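Local atomic coordinates of extracellular solute-binding protein (Bordetella parapertussis, PDB entry 3PU5), a protein that probably binds a small solute, perhaps a polyamine, outside the cytoplasmic membrane and hands it to an ABC-type transporter, as related periplasmic binding proteins do. Residues K85-P88 with S89-D92; Y277-N281 with R282-Y286; E288-K291 with H292-S296. All coordinates share one frame; numbering follows the deposited sequence.

Contact 1 (K85-P88 with S89-D92)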
loop_
_atom_site.group_PDB
_atom_site.type_symbol
_atom_site.label_atom_id
_atom_site.label_comp_id
_atom_site.label_asym_id
_atom_site.label_seq_id
_atom_site.Cartn_x
_atom_site.Cartn_y
_atom_site.Cartn_z
ATOM N N LYS A 85 23.229 -9.481 -4.226
ATOM C CA LYS A 85 24.258 -9.698 -5.240
ATOM C C LYS A 85 23.755 -9.241 -6.600
ATOM O O LYS A 85 24.422 -8.467 -7.291
ATOM C CB LYS A 85 24.649 -11.176 -5.324
ATOM C CG LYS A 85 25.530 -11.670 -4.190
ATOM C CD LYS A 85 24.754 -12.495 -3.170
ATOM C CE LYS A 85 23.956 -11.625 -2.207
ATOM N NZ LYS A 85 23.437 -12.400 -1.032
ATOM N N SER A 86 22.572 -9.719 -6.981
ATOM C CA SER A 86 22.027 -9.443 -8.305
ATOM C C SER A 86 21.278 -8.108 -8.389
ATOM O O SER A 86 21.174 -7.512 -9.456
ATOM C CB SER A 86 21.118 -10.588 -8.747
ATOM O OG SER A 86 20.148 -10.877 -7.756
ATOM N N VAL A 87 20.743 -7.656 -7.261
ATOM C CA VAL A 87 19.998 -6.404 -7.205
ATOM C C VAL A 87 20.469 -5.651 -5.960
ATOM O O VAL A 87 19.839 -5.721 -4.911
ATOM C CB VAL A 87 18.454 -6.650 -7.150
ATOM C CG1 VAL A 87 17.678 -5.330 -7.197
ATOM C CG2 VAL A 87 18.003 -7.575 -8.288
ATOM N N PRO A 88 21.600 -4.939 -6.077
ATOM C CA PRO A 88 22.265 -4.289 -4.941
ATOM C C PRO A 88 21.336 -3.415 -4.101
ATOM O O PRO A 88 21.500 -3.357 -2.892
ATOM C CB PRO A 88 23.351 -3.444 -5.617
ATOM C CG PRO A 88 23.653 -4.182 -6.880
ATOM C CD PRO A 88 22.339 -4.740 -7.339
ATOM N N SER A 89 20.370 -2.752 -4.729
ATOM C CA SER A 89 19.423 -1.909 -3.989
ATOM C C SER A 89 18.689 -2.655 -2.872
ATOM O O SER A 89 18.277 -2.045 -1.878
ATOM C CB SER A 89 18.410 -1.259 -4.936
ATOM O OG SER A 89 19.021 -0.252 -5.724
ATOM N N LEU A 90 18.515 -3.965 -3.029
ATOM C CA LEU A 90 17.801 -4.738 -2.010
ATOM C C LEU A 90 18.476 -4.635 -0.638
ATOM O O LEU A 90 17.835 -4.843 0.398
ATOM C CB LEU A 90 17.663 -6.204 -2.429
ATOM C CG LEU A 90 16.666 -6.496 -3.553
ATOM C CD1 LEU A 90 16.704 -7.976 -3.959
ATOM C CD2 LEU A 90 15.250 -6.083 -3.141
ATOM N N ALA A 91 19.765 -4.306 -0.628
ATOM C CA ALA A 91 20.483 -4.151 0.637
ATOM C C ALA A 91 19.954 -2.960 1.431
ATOM O O ALA A 91 20.085 -2.917 2.654
ATOM C CB ALA A 91 21.988 -4.013 0.398
ATOM N N ASP A 92 19.348 -2.001 0.732
ATOM C CA ASP A 92 18.826 -0.795 1.377
ATOM C C ASP A 92 17.323 -0.833 1.636
ATOM O O ASP A 92 16.734 0.153 2.073
ATOM C CB ASP A 92 19.186 0.427 0.548
ATOM C CG ASP A 92 20.676 0.571 0.380
ATOM O OD1 ASP A 92 21.391 0.430 1.395
ATOM O OD2 ASP A 92 21.134 0.796 -0.756
#
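A short 3-10 turn, set in the loop between helix 67-75 and strand 106-107, is where Val87 and Pro88 meet Leu90 and Ala91. Two successive i to i+3 backbone bonds define it. Leu90 N donates to Val87 O at 2.9 Å, and Ala91 N donates to Pro88 O at 3.0 Å; a third bond of the same kind, from Asp92 N to Ser89 O, continues the turn. The donor Ala91 N stands above the carbonyl plane of Pro88, about 44° out of it, so the bond is not on a lone pair. Proline suits the first turn because its nitrogen has no hydrogen to offer and its ring holds phi near the value that a 3-10 turn needs.

The side chains of Val87 and Leu90 cross at a slant on the buried side. Leu90 turns CG beside its own backbone N (chi1 -72°), which brings its branch across the valine: CD1 comes to 3.9 Å from Val87 CB, and Val87 CG1 touches Leu90 CG at 4.0 Å. The branched valine and leucine thus meet hydrocarbon to hydrocarbon, while Ala91, on the exposed side, brings just a methyl against the turn, its CB 3.4 Å from Pro88 O.

Ser89 is also buried, and its OG is satisfied by the backbone oxygen of Asn260 in helix 252-262, the helix whose Lys256 and Asn260 also touch Val87. The chemistry is therefore divided: backbone bonds fix the curvature, the Val87-Leu90 pair supplies an apolar inner side, and one serine hydroxyl ties the turn to a neighbouring helix.

Contact 2 (Y277-N281 with R282-Y286)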
loop_
_atom_site.group_PDB
_atom_site.type_symbol
_atom_site.label_atom_id
_atom_site.label_comp_id
_atom_site.label_asym_id
_atom_site.label_seq_id
_atom_site.Cartn_x
_atom_site.Cartn_y
_atom_site.Cartn_z
ATOM N N TYR A 277 3.993 8.963 -1.757
ATOM C CA TYR A 277 4.172 7.621 -1.213
ATOM C C TYR A 277 5.417 7.575 -0.337
ATOM O O TYR A 277 6.275 8.468 -0.401
ATOM C CB TYR A 277 4.382 6.601 -2.333
ATOM C CG TYR A 277 3.179 6.288 -3.197
ATOM C CD1 TYR A 277 1.878 6.490 -2.742
ATOM C CD2 TYR A 277 3.350 5.754 -4.463
ATOM C CE1 TYR A 277 0.784 6.180 -3.543
ATOM C CE2 TYR A 277 2.269 5.445 -5.266
ATOM C CZ TYR A 277 0.994 5.653 -4.804
ATOM O OH TYR A 277 -0.067 5.329 -5.622
ATOM N N GLY A 278 5.522 6.510 0.461
ATOM C CA GLY A 278 6.735 6.220 1.194
ATOM C C GLY A 278 7.655 5.315 0.393
ATOM O O GLY A 278 7.194 4.360 -0.228
ATOM N N ALA A 279 8.954 5.620 0.416
ATOM C CA ALA A 279 9.962 4.829 -0.286
ATOM C C ALA A 279 10.375 3.624 0.539
ATOM O O ALA A 279 10.471 3.707 1.769
ATOM C CB ALA A 279 11.179 5.676 -0.589
ATOM N N VAL A 280 10.638 2.511 -0.137
ATOM C CA VAL A 280 11.095 1.299 0.538
ATOM C C VAL A 280 12.623 1.253 0.669
ATOM O O VAL A 280 13.176 0.344 1.279
ATOM C CB VAL A 280 10.597 0.028 -0.178
ATOM C CG1 VAL A 280 9.065 0.005 -0.213
ATOM C CG2 VAL A 280 11.169 -0.043 -1.593
ATOM N N ASN A 281 13.302 2.236 0.087
ATOM C CA ASN A 281 14.748 2.365 0.233
ATOM C C ASN A 281 15.029 3.282 1.434
ATOM O O ASN A 281 14.609 4.437 1.445
ATOM C CB ASN A 281 15.348 2.928 -1.056
ATOM C CG ASN A 281 16.875 2.870 -1.080
ATOM O OD1 ASN A 281 17.539 3.191 -0.095
ATOM N ND2 ASN A 281 17.431 2.482 -2.217
ATOM N N ARG A 282 15.700 2.755 2.458
ATOM C CA ARG A 282 15.931 3.512 3.679
ATOM C C ARG A 282 16.855 4.720 3.490
ATOM O O ARG A 282 16.950 5.564 4.381
ATOM C CB ARG A 282 16.485 2.606 4.786
ATOM C CG ARG A 282 17.915 2.165 4.546
ATOM C CD ARG A 282 18.529 1.535 5.800
ATOM N NE ARG A 282 17.779 0.381 6.293
ATOM C CZ ARG A 282 17.916 -0.854 5.823
ATOM N NH1 ARG A 282 18.782 -1.097 4.845
ATOM N NH2 ARG A 282 17.193 -1.847 6.338
ATOM N N LYS A 283 17.540 4.795 2.352
ATOM C CA LYS A 283 18.475 5.891 2.095
ATOM C C LYS A 283 17.756 7.180 1.701
ATOM O O LYS A 283 18.323 8.272 1.803
ATOM C CB LYS A 283 19.429 5.526 0.973
ATOM C CG LYS A 283 20.557 4.579 1.333
ATOM C CD LYS A 283 21.502 4.518 0.147
ATOM C CE LYS A 283 22.865 3.956 0.508
ATOM N NZ LYS A 283 23.899 4.547 -0.398
ATOM N N VAL A 284 16.518 7.058 1.233
ATOM C CA VAL A 284 15.788 8.229 0.735
ATOM C C VAL A 284 15.527 9.282 1.820
ATOM O O VAL A 284 15.000 8.969 2.886
ATOM C CB VAL A 284 14.463 7.830 0.038
ATOM C CG1 VAL A 284 13.627 9.052 -0.259
ATOM C CG2 VAL A 284 14.749 7.060 -1.252
ATOM N N GLN A 285 15.900 10.529 1.534
ATOM C CA GLN A 285 15.635 11.644 2.431
ATOM C C GLN A 285 14.684 12.594 1.724
ATOM O O GLN A 285 14.896 12.957 0.566
ATOM C CB GLN A 285 16.947 12.337 2.825
ATOM C CG GLN A 285 18.018 11.332 3.304
ATOM C CD GLN A 285 19.184 11.981 4.047
ATOM O OE1 GLN A 285 19.059 13.080 4.587
ATOM N NE2 GLN A 285 20.322 11.292 4.086
ATOM N N TYR A 286 13.618 12.971 2.415
ATOM C CA TYR A 286 12.497 13.653 1.769
ATOM C C TYR A 286 12.614 15.166 1.785
ATOM O O TYR A 286 13.257 15.751 2.662
ATOM C CB TYR A 286 11.179 13.246 2.424
ATOM C CG TYR A 286 10.859 11.778 2.260
ATOM C CD1 TYR A 286 10.279 11.303 1.093
ATOM C CD2 TYR A 286 11.140 10.869 3.272
ATOM C CE1 TYR A 286 9.991 9.965 0.934
ATOM C CE2 TYR A 286 10.852 9.526 3.122
ATOM C CZ TYR A 286 10.288 9.086 1.946
ATOM O OH TYR A 286 9.989 7.755 1.796
HETATM O O HOH W 1 11.065 5.988 3.292
HETATM O O HOH W 2 13.631 6.416 3.459
#
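Tyr286 points its phenol back across the turn at Ala279, whose N-H gives an almost straight bond to Tyr286 OH (2.7 Å, 172°). Ala279 N lies at the edge of the ring, near its plane, and the short methyl of the alanine lies close beside the hydroxyl, CB 3.4 Å from Tyr286 OH. A water, also in the ring plane, links Tyr286 OH to Ala279 O, so the phenol oxygen is tied to Ala279 N directly and to Ala279 O through the water. Val284 CG1 lies over one face of the ring, offset toward its rim, while Val284 CG2 meets Ala279 CB at 3.9 Å.

The reversal itself is a type I beta turn from Asn281 to Val284, closed by Val284 N on Asn281 O. Asparagine suits its first position: with CG anti to the backbone N (chi1 -170°), the amide swings forward so that OD1 takes the N-H of Lys283 at 2.9 Å, in the carbonyl plane and on a lone pair, an Asx turn overlying the beta turn. The other end, ND2, is bonded to Leu263 O, which fixes the flip of the amide. A second water donates to Asn281 O and to Val284 O, bridging the turn at the backbone.

Contact 3 (E288-K291 with H292-S296)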
loop_
_atom_site.group_PDB
_atom_site.type_symbol
_atom_site.label_atom_id
_atom_site.label_comp_id
_atom_site.label_asym_id
_atom_site.label_seq_id
_atom_site.Cartn_x
_atom_site.Cartn_y
_atom_site.Cartn_z
ATOM N N GLU A 288 10.882 19.011 2.050
ATOM C CA GLU A 288 10.110 19.654 3.104
ATOM C C GLU A 288 8.629 19.310 3.010
ATOM O O GLU A 288 7.920 19.343 4.004
ATOM C CB GLU A 288 10.283 21.175 3.025
ATOM C CG GLU A 288 11.658 21.665 3.436
ATOM C CD GLU A 288 11.864 21.628 4.941
ATOM O OE1 GLU A 288 10.888 21.860 5.690
ATOM O OE2 GLU A 288 13.009 21.376 5.376
ATOM N N LYS A 289 8.167 18.983 1.807
ATOM C CA LYS A 289 6.760 18.668 1.597
ATOM C C LYS A 289 6.317 17.417 2.356
ATOM O O LYS A 289 5.149 17.296 2.729
ATOM C CB LYS A 289 6.461 18.521 0.102
ATOM C CG LYS A 289 5.016 18.762 -0.252
ATOM C CD LYS A 289 4.861 19.181 -1.710
ATOM C CE LYS A 289 5.204 18.036 -2.658
ATOM N NZ LYS A 289 4.890 18.360 -4.087
ATOM N N LEU A 290 7.248 16.500 2.607
ATOM C CA LEU A 290 6.887 15.197 3.168
ATOM C C LEU A 290 7.674 14.803 4.414
ATOM O O LEU A 290 7.214 13.996 5.223
ATOM C CB LEU A 290 7.058 14.124 2.092
ATOM C CG LEU A 290 6.031 14.244 0.970
ATOM C CD1 LEU A 290 6.443 13.438 -0.264
ATOM C CD2 LEU A 290 4.676 13.805 1.484
ATOM N N LYS A 291 8.871 15.368 4.535
ATOM C CA LYS A 291 9.826 15.049 5.592
ATOM C C LYS A 291 9.189 14.995 6.981
ATOM O O LYS A 291 9.514 14.127 7.798
ATOM C CB LYS A 291 10.926 16.112 5.566
ATOM C CG LYS A 291 12.026 15.978 6.577
ATOM C CD LYS A 291 12.923 17.217 6.476
ATOM C CE LYS A 291 14.284 16.972 7.105
ATOM N NZ LYS A 291 14.150 16.507 8.514
ATOM N N HIS A 292 8.277 15.923 7.241
ATOM C CA HIS A 292 7.724 16.072 8.578
ATOM C C HIS A 292 6.446 15.268 8.838
ATOM O O HIS A 292 5.997 15.173 9.983
ATOM C CB HIS A 292 7.502 17.559 8.893
ATOM C CG HIS A 292 8.722 18.406 8.679
ATOM N ND1 HIS A 292 9.872 18.259 9.431
ATOM C CD2 HIS A 292 8.980 19.391 7.788
ATOM C CE1 HIS A 292 10.781 19.122 9.014
ATOM N NE2 HIS A 292 10.267 19.822 8.018
ATOM N N ARG A 293 5.860 14.683 7.800
ATOM C CA ARG A 293 4.559 14.031 7.978
ATOM C C ARG A 293 4.450 12.585 7.483
ATOM O O ARG A 293 3.670 11.799 8.026
ATOM C CB ARG A 293 3.425 14.904 7.415
ATOM C CG ARG A 293 3.671 15.439 6.022
ATOM C CD ARG A 293 2.639 16.489 5.651
ATOM N NE ARG A 293 2.863 16.985 4.297
ATOM C CZ ARG A 293 1.969 17.652 3.573
ATOM N NH1 ARG A 293 0.765 17.907 4.065
ATOM N NH2 ARG A 293 2.281 18.058 2.348
ATOM N N LEU A 294 5.214 12.237 6.455
ATOM C CA LEU A 294 5.255 10.864 5.992
ATOM C C LEU A 294 5.667 9.956 7.142
ATOM O O LEU A 294 6.642 10.238 7.834
ATOM C CB LEU A 294 6.257 10.727 4.857
ATOM C CG LEU A 294 6.094 9.460 4.028
ATOM C CD1 LEU A 294 4.891 9.625 3.130
ATOM C CD2 LEU A 294 7.353 9.213 3.212
ATOM N N PRO A 295 4.924 8.858 7.356
ATOM C CA PRO A 295 5.299 7.962 8.464
ATOM C C PRO A 295 6.646 7.302 8.179
ATOM O O PRO A 295 6.943 6.968 7.029
ATOM C CB PRO A 295 4.182 6.903 8.455
ATOM C CG PRO A 295 3.697 6.906 7.000
ATOM C CD PRO A 295 3.733 8.373 6.630
ATOM N N SER A 296 7.442 7.120 9.227
ATOM C CA SER A 296 8.787 6.575 9.108
ATOM C C SER A 296 8.795 5.166 8.521
ATOM O O SER A 296 7.953 4.334 8.850
ATOM C CB SER A 296 9.461 6.553 10.486
ATOM O OG SER A 296 10.745 5.970 10.395
HETATM O O HOH W 3 6.779 17.541 5.666
#
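Arg293 reaches back four residues and grips one backbone oxygen, Lys289 O, side-on with two nitrogens: NE at 2.8 Å and NH2 at 3.0 Å from it. The oxygen lies at the edge of the guanidinium and in its plane, with NE nearly on the line of the carbonyl bond. Two bonds to one oxygen limit the rotation of the guanidinium, which meets it edge-on. Arg293 gets there with CG wedged between its backbone N and carbonyl carbon (chi1 48°), after which the chain runs extended to NE.

Beside it, His292 NE2 donates to Glu288 OE1 at 3.2 Å. The carboxylate oxygen sits in the plane of the ring but is itself met from above its own plane, the two planes being 55° apart. Histidine suits the place because its flat ring can offer an edge to the acid and a face to the aliphatic part of Lys291, whose CD lies 4.2 Å from the ring centroid in an off-centre CH-pi contact. The acid would tend to favour a protonated ring and the nearby Lys291 ammonium to disfavour it.

Behind these side chains the backbone is closed by its own bonds. Leu290 O takes two donors, Arg293 N (i to i+3) and Leu294 N (i to i+4), the latter at 2.9 Å in the carbonyl plane; the second closes an alpha turn. A water accepts from His292 N and donates to Glu288 O.

Farther out, the terminal nitrogens also serve acids of helix 214-223: Arg293 NH1 forms a salt bridge with Glu221, and NH2 one with Asp222. Leu290 and Arg293 touch Phe218 of the same helix, and Pro295 rests on Asp214, so this surface turn, in the loop between helices 265-275 and 305-322, is laid against helix 214-223.

From the N terminus the contacts come in series, none nested in or crossing another. Contact 1 winds a turn in the loop that leads from helix 67-75 to strand 106-107. Contacts 2 and 3 share the later loop between helices 265-275 and 305-322, their centres about 10 Å apart: contact 2 reverses the chain and contact 3 coils it just downstream. Contact 1 meets contact 2 through the backbone, Asp92 O lying 2.8 Å from Arg282 N in a probable hydrogen bond, so loops distant in sequence are joined. Contact 2 passes to contact 3 by packing of Leu294 on Tyr286 and Gly278. Contacts 1 and 3 do not touch; the series runs from helix 252-262 to helix 214-223.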